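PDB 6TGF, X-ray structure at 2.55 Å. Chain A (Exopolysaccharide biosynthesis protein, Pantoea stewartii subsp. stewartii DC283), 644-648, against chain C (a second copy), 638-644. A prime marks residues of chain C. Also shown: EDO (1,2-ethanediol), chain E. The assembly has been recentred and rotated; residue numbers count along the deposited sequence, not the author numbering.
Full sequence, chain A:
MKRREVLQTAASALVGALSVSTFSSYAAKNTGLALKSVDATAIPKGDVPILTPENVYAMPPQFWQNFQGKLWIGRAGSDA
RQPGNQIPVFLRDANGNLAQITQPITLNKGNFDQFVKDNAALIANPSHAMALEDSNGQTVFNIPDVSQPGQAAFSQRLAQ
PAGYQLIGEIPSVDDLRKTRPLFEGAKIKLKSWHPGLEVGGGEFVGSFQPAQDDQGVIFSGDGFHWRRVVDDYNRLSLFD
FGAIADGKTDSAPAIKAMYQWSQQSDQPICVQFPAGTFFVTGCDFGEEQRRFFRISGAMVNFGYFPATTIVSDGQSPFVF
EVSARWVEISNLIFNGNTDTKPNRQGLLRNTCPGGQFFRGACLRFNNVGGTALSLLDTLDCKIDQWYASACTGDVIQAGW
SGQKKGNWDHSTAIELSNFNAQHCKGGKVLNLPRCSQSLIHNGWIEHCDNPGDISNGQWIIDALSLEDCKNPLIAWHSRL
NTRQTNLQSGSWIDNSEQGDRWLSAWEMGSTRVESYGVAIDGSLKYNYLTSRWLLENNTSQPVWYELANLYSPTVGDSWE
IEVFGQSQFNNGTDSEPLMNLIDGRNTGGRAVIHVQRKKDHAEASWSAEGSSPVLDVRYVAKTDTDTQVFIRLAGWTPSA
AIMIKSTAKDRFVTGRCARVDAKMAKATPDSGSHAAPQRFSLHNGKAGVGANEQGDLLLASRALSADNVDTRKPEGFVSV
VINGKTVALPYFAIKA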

ATOM      1  N   ILE A 644      12.174  10.720 -34.463  1.00 35.16           N
ATOM      2  CA  ILE A 644      13.609  11.119 -34.359  1.00 35.07           C
ATOM      3  C   ILE A 644      14.455   9.924 -33.904  1.00 35.09           C
ATOM      4  O   ILE A 644      14.008   9.180 -33.007  1.00 34.88           O
ATOM      5  CB  ILE A 644      13.764  12.328 -33.412  1.00 35.04           C
ATOM      6  CG1 ILE A 644      12.918  13.513 -33.889  1.00 35.17           C
ATOM      7  CG2 ILE A 644      15.230  12.702 -33.243  1.00 35.05           C
ATOM      8  CD1 ILE A 644      13.080  14.776 -33.071  1.00 35.33           C
ATOM      9  N   LYS A 645      15.632   9.761 -34.519  1.00 35.36           N
ATOM     10  CA  LYS A 645      16.754   8.918 -34.024  1.00 35.64           C
ATOM     11  C   LYS A 645      17.920   9.840 -33.654  1.00 35.84           C
ATOM     12  O   LYS A 645      18.123  10.845 -34.365  1.00 35.99           O
ATOM     13  CB  LYS A 645      17.182   7.894 -35.080  1.00 35.72           C
ATOM     14  CG  LYS A 645      16.148   6.824 -35.393  1.00 35.87           C
ATOM     15  CD  LYS A 645      16.658   5.730 -36.305  1.00 36.06           C
ATOM     16  CE  LYS A 645      15.545   5.058 -37.080  1.00 36.32           C
ATOM     17  NZ  LYS A 645      15.946   3.725 -37.584  1.00 36.56           N
ATOM     18  N   SER A 646      18.647   9.515 -32.581  1.00 36.08           N
ATOM     19  CA  SER A 646      19.783  10.316 -32.052  1.00 36.43           C
ATOM     20  C   SER A 646      20.877   9.388 -31.518  1.00 36.77           C
ATOM     21  O   SER A 646      20.539   8.305 -31.002  1.00 36.98           O
ATOM     22  CB  SER A 646      19.317  11.272 -30.986  1.00 36.43           C
ATOM     23  OG  SER A 646      20.349  12.185 -30.640  1.00 36.48           O
ATOM     24  N   THR A 647      22.139   9.805 -31.637  1.00 37.24           N
ATOM     25  CA  THR A 647      23.319   9.112 -31.057  1.00 37.68           C
ATOM     26  C   THR A 647      23.752   9.824 -29.770  1.00 37.76           C
ATOM     27  O   THR A 647      24.708   9.343 -29.130  1.00 37.93           O
ATOM     28  CB  THR A 647      24.475   9.045 -32.063  1.00 38.09           C
ATOM     29  OG1 THR A 647      25.339   7.976 -31.679  1.00 38.82           O
ATOM     30  CG2 THR A 647      25.267  10.329 -32.135  1.00 38.25           C
ATOM     31  N   ALA A 648      23.082  10.926 -29.415  1.00 37.71           N
ATOM     32  CA  ALA A 648      23.414  11.786 -28.256  1.00 37.97           C
ATOM     33  C   ALA A 648      23.114  11.035 -26.953  1.00 37.97           C
ATOM     34  O   ALA A 648      22.215  10.166 -26.960  1.00 37.77           O
ATOM     35  CB  ALA A 648      22.647  13.083 -28.338  1.00 38.04           C
TER
ATOM     36  N   PRO C 638      32.545   9.832 -34.005  1.00 47.26           N
ATOM     37  CA  PRO C 638      32.487  10.403 -32.657  1.00 47.12           C
ATOM     38  C   PRO C 638      31.425   9.767 -31.747  1.00 46.04           C
ATOM     39  O   PRO C 638      31.558   9.866 -30.538  1.00 45.87           O
ATOM     40  CB  PRO C 638      32.140  11.873 -32.938  1.00 47.49           C
ATOM     41  CG  PRO C 638      31.290  11.809 -34.188  1.00 47.19           C
ATOM     42  CD  PRO C 638      31.897  10.691 -35.008  1.00 47.10           C
ATOM     43  N   SER C 639      30.402   9.148 -32.344  1.00 44.84           N
ATOM     44  CA  SER C 639      29.271   8.493 -31.637  1.00 44.10           C
ATOM     45  C   SER C 639      28.441   7.681 -32.636  1.00 43.23           C
ATOM     46  O   SER C 639      27.893   8.289 -33.579  1.00 43.31           O
ATOM     47  CB  SER C 639      28.425   9.511 -30.916  1.00 44.14           C
ATOM     48  OG  SER C 639      28.194  10.649 -31.733  1.00 44.19           O
ATOM     49  N   ALA C 640      28.371   6.360 -32.436  1.00 42.24           N
ATOM     50  CA  ALA C 640      27.588   5.408 -33.257  1.00 41.18           C
ATOM     51  C   ALA C 640      26.619   4.642 -32.352  1.00 40.44           C
ATOM     52  O   ALA C 640      27.096   3.941 -31.440  1.00 40.63           O
ATOM     53  CB  ALA C 640      28.515   4.473 -33.991  1.00 41.21           C
ATOM     54  N   ALA C 641      25.312   4.782 -32.597  1.00 39.50           N
ATOM     55  CA  ALA C 641      24.222   4.152 -31.815  1.00 38.82           C
ATOM     56  C   ALA C 641      23.832   2.817 -32.461  1.00 38.23           C
ATOM     57  O   ALA C 641      23.612   2.797 -33.688  1.00 38.13           O
ATOM     58  CB  ALA C 641      23.044   5.089 -31.731  1.00 38.64           C
ATOM     59  N   ILE C 642      23.752   1.752 -31.657  1.00 37.76           N
ATOM     60  CA  ILE C 642      23.364   0.377 -32.095  1.00 37.31           C
ATOM     61  C   ILE C 642      21.864   0.187 -31.833  1.00 36.82           C
ATOM     62  O   ILE C 642      21.467   0.145 -30.652  1.00 36.67           O
ATOM     63  CB  ILE C 642      24.218  -0.692 -31.381  1.00 37.38           C
ATOM     64  CG1 ILE C 642      25.718  -0.463 -31.587  1.00 37.62           C
ATOM     65  CG2 ILE C 642      23.799  -2.095 -31.797  1.00 37.32           C
ATOM     66  CD1 ILE C 642      26.139  -0.288 -33.030  1.00 37.64           C
ATOM     67  N   MET C 643      21.075   0.078 -32.905  1.00 36.51           N
ATOM     68  CA  MET C 643      19.606  -0.148 -32.860  1.00 36.22           C
ATOM     69  C   MET C 643      19.283  -1.388 -33.698  1.00 35.90           C
ATOM     70  O   MET C 643      19.662  -1.408 -34.881  1.00 36.12           O
ATOM     71  CB  MET C 643      18.849   1.057 -33.423  1.00 36.29           C
ATOM     72  CG  MET C 643      19.160   2.356 -32.705  1.00 36.53           C
ATOM     73  SD  MET C 643      18.815   3.784 -33.756  1.00 36.96           S
ATOM     74  CE  MET C 643      19.419   5.116 -32.724  1.00 37.00           C
ATOM     75  N   ILE C 644      18.615  -2.379 -33.103  1.00 35.58           N
ATOM     76  CA  ILE C 644      18.443  -3.736 -33.700  1.00 35.47           C
ATOM     77  C   ILE C 644      16.954  -3.996 -33.951  1.00 35.24           C
ATOM     78  O   ILE C 644      16.132  -3.584 -33.114  1.00 35.13           O
ATOM     79  CB  ILE C 644      19.079  -4.810 -32.794  1.00 35.54           C
ATOM     80  CG1 ILE C 644      20.529  -4.460 -32.442  1.00 35.60           C
ATOM     81  CG2 ILE C 644      18.969  -6.187 -33.432  1.00 35.64           C
ATOM     82  CD1 ILE C 644      21.131  -5.315 -31.352  1.00 35.72           C
TER
HETATM   83  C1  EDO E 802      13.851   5.888 -40.494  1.00 68.48           C
HETATM   84  O1  EDO E 802      14.734   4.804 -40.293  1.00 68.01           O
HETATM   85  C2  EDO E 802      13.751   6.305 -41.916  1.00 68.47           C
HETATM   86  O2  EDO E 802      13.133   5.343 -42.752  1.00 68.13           O

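Two extended stretches from separate copies of a protein can pack closely without joining into a sheet, and this contact is a compact example. The axes of strand 644-646 and strand 638′-644′ come no closer than 9.0 Å and run at 125° to each other, too far apart for backbone pairing; no clear hydrogen bond crosses between them. Alternation along the extended chain C strand does the work instead: Ser639′, Ala641′ and Met643′ all point toward chain A, while Ala640′ between them points away.

Thr647, just past the end of its strand, covers the most surface. Its CA lies 5.1 Å from the CA of Ala641′, and Thr647 OG1 sits 3.7 Å from Ala641′ CB, the methyl that is the whole of that side chain. Thr647 OG1 is also 3.3 Å from Ala641′ N, but the angle is too poor for a hydrogen bond. The methyl Thr647 CG2 presses to 3.0 Å from Ser639′ OG, a tight contact between carbon and oxygen.

Met643′ extends the packing. Met643′ SD rests 3.9 Å from Lys645 CD, apolar chain against thioether, and Met643′ CE lies 3.8 Å from Ser646 O. The charged end of Lys645 reaches further, and Lys645 NZ gives a weak hydrogen bond, 3.2 Å, to O1 of the ethanediol.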